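Putative regulatory protein (Streptomyces coelicolor A3, PDB 2PZ9) probably binds DNA as a TetR-family transcriptional regulator, pairing an N-terminal helix-turn-helix with a helical C-terminal domain. Local coordinates at the interface of chains A and B. Sequence-based numbering; all coordinates share one arbitrary frame. Chains: chain A/B, Putative regulatory protein.

The interface of chains A and B. Residues chain A 143, 166, 169-171, 173-174; chain B 178-179, 182, 185.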
loop_
_atom_site.group_PDB
_atom_site.type_symbol
_atom_site.label_atom_id
_atom_site.label_comp_id
_atom_site.label_asym_id
_atom_site.label_seq_id
_atom_site.Cartn_x
_atom_site.Cartn_y
_atom_site.Cartn_z
ATOM N N ILE A 143 4.361 -17.463 4.548
ATOM C CA ILE A 143 5.488 -16.716 3.969
ATOM C C ILE A 143 6.794 -17.529 3.988
ATOM O O ILE A 143 7.409 -17.743 2.947
ATOM C CB ILE A 143 5.716 -15.364 4.698
ATOM C CG1 ILE A 143 4.570 -14.394 4.424
ATOM C CG2 ILE A 143 7.076 -14.731 4.324
ATOM C CD1 ILE A 143 4.374 -13.410 5.536
ATOM N N VAL A 166 13.067 -13.330 -1.011
ATOM C CA VAL A 166 12.523 -12.254 -0.196
ATOM C C VAL A 166 12.041 -11.087 -1.072
ATOM O O VAL A 166 10.918 -10.611 -0.913
ATOM C CB VAL A 166 13.562 -11.804 0.888
ATOM C CG1 VAL A 166 13.130 -10.556 1.607
ATOM C CG2 VAL A 166 13.750 -12.900 1.909
ATOM N N LEU A 169 8.956 -12.294 -3.598
ATOM C CA LEU A 169 7.677 -12.403 -2.912
ATOM C C LEU A 169 7.054 -11.033 -2.623
ATOM O O LEU A 169 5.939 -10.745 -3.061
ATOM C CB LEU A 169 7.844 -13.200 -1.625
ATOM C CG LEU A 169 6.557 -13.459 -0.858
ATOM C CD1 LEU A 169 5.734 -14.481 -1.612
ATOM C CD2 LEU A 169 6.806 -13.891 0.597
ATOM N N ALA A 170 7.799 -10.187 -1.902
ATOM C CA ALA A 170 7.381 -8.824 -1.564
ATOM C C ALA A 170 6.898 -8.025 -2.769
ATOM O O ALA A 170 5.775 -7.508 -2.769
ATOM C CB ALA A 170 8.511 -8.106 -0.889
ATOM N N LEU A 171 7.760 -7.931 -3.777
ATOM C CA LEU A 171 7.449 -7.233 -5.020
ATOM C C LEU A 171 6.130 -7.675 -5.648
ATOM O O LEU A 171 5.228 -6.858 -5.891
ATOM C CB LEU A 171 8.574 -7.416 -6.047
ATOM C CG LEU A 171 9.900 -6.733 -5.674
ATOM C CD1 LEU A 171 11.071 -7.339 -6.455
ATOM C CD2 LEU A 171 9.830 -5.188 -5.803
ATOM N N ASN A 173 3.524 -9.402 -4.490
ATOM C CA ASN A 173 2.488 -8.907 -3.619
ATOM C C ASN A 173 2.161 -7.411 -3.732
ATOM O O ASN A 173 0.984 -7.034 -3.730
ATOM C CB ASN A 173 2.872 -9.222 -2.204
ATOM C CG ASN A 173 2.510 -10.599 -1.836
ATOM O OD1 ASN A 173 1.454 -10.809 -1.241
ATOM N ND2 ASN A 173 3.332 -11.571 -2.226
ATOM N N GLN A 174 3.192 -6.570 -3.804
ATOM C CA GLN A 174 2.994 -5.128 -3.963
ATOM C C GLN A 174 2.253 -4.820 -5.233
ATOM O O GLN A 174 1.148 -4.316 -5.169
ATOM C CB GLN A 174 4.308 -4.368 -4.002
ATOM C CG GLN A 174 4.630 -3.725 -2.738
ATOM C CD GLN A 174 3.619 -2.690 -2.273
ATOM O OE1 GLN A 174 3.434 -1.657 -2.901
ATOM N NE2 GLN A 174 3.006 -2.948 -1.130
ATOM N N THR B 178 7.026 -0.737 -1.996
ATOM C CA THR B 178 7.052 -2.160 -1.713
ATOM C C THR B 178 7.336 -2.547 -0.253
ATOM O O THR B 178 6.685 -3.436 0.279
ATOM C CB THR B 178 8.044 -2.829 -2.674
ATOM O OG1 THR B 178 7.813 -4.224 -2.726
ATOM C CG2 THR B 178 9.445 -2.584 -2.227
ATOM N N TRP B 179 8.281 -1.862 0.385
ATOM C CA TRP B 179 8.738 -2.219 1.737
ATOM C C TRP B 179 7.988 -1.493 2.846
ATOM O O TRP B 179 7.823 -2.021 3.956
ATOM C CB TRP B 179 10.251 -2.051 1.859
ATOM C CG TRP B 179 10.907 -3.082 1.022
ATOM C CD1 TRP B 179 11.525 -2.898 -0.190
ATOM C CD2 TRP B 179 10.941 -4.497 1.280
ATOM N NE1 TRP B 179 11.971 -4.114 -0.692
ATOM C CE2 TRP B 179 11.622 -5.107 0.190
ATOM C CE3 TRP B 179 10.479 -5.307 2.333
ATOM C CZ2 TRP B 179 11.844 -6.476 0.131
ATOM C CZ3 TRP B 179 10.702 -6.651 2.271
ATOM C CH2 TRP B 179 11.378 -7.229 1.180
ATOM N N GLN B 182 4.591 -3.654 2.426
ATOM C CA GLN B 182 4.627 -5.083 2.841
ATOM C C GLN B 182 5.403 -5.274 4.157
ATOM O O GLN B 182 6.489 -5.860 4.140
ATOM C CB GLN B 182 5.297 -5.961 1.761
ATOM C CG GLN B 182 4.713 -5.877 0.348
ATOM C CD GLN B 182 3.343 -6.542 0.219
ATOM O OE1 GLN B 182 2.550 -6.146 -0.626
ATOM N NE2 GLN B 182 3.062 -7.553 1.050
ATOM N N ILE B 185 6.120 -9.265 5.349
ATOM C CA ILE B 185 7.310 -9.779 4.651
ATOM C C ILE B 185 8.556 -8.988 5.065
ATOM O O ILE B 185 9.616 -9.581 5.295
ATOM C CB ILE B 185 7.156 -9.747 3.088
ATOM C CG1 ILE B 185 5.909 -10.517 2.630
ATOM C CG2 ILE B 185 8.395 -10.311 2.378
ATOM C CD1 ILE B 185 5.394 -10.123 1.217
#
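Helix 165-176 of chain A, backed by helix 139-155, meets the short helix 178-181 of chain B, residue B:Gln182 just after it, and the start of helix 183-192. The patch illustrates how a small residue on one helix admits larger side chains from a partner. A:Ala170 is that residue: its methyl CB lies over the face of the six-membered ring of B:Trp179 at its rim, 3.6 Å from CH2. A:Val166 CG1 meets the same ring atom from the outer edge at 3.8 Å, the valine crossing the indole at about a right angle. From the other flank B:Ile185 sends its CD1 tip to A:Ala170 CA, 3.7 Å away, while its CG2 branch turns toward the alanine methyl. With CG1 anti to the carbonyl carbon (chi1 -56°), the isoleucine lies between A:Ala170 and A:Leu169, whose CD2 is 4.0 Å from B:Ile185 CG1; A:Ile143 CD1 approaches that CG1 loosely, at 4.4 Å.

Polar groups border this apolar core. A:Gln174 and B:Gln182 run past each other in opposite directions, their amide planes 69° apart, and A:Gln174 NE2 donates to the side-chain carbonyl B:Gln182 OE1 at 3.3 Å. The bond is long and bent, 142° at the hydrogen, so its hold is probably modest. A:Asn173 CB packs against B:Gln182 CD at 3.6 Å, while its amide turns back along its own helix, ND2 donating to A:Leu169 O at 2.9 Å from above the carbonyl plane. B:Thr178, OG1 anti to its backbone N, crosses A:Gln174 obliquely near CB; their closest approach is too short to trust.

These helices belong to the C-terminal helical part of the TetR-type fold, and the contact recurs with the chains exchanged across the two-fold axis, consistent with the dimers usual for TetR regulators.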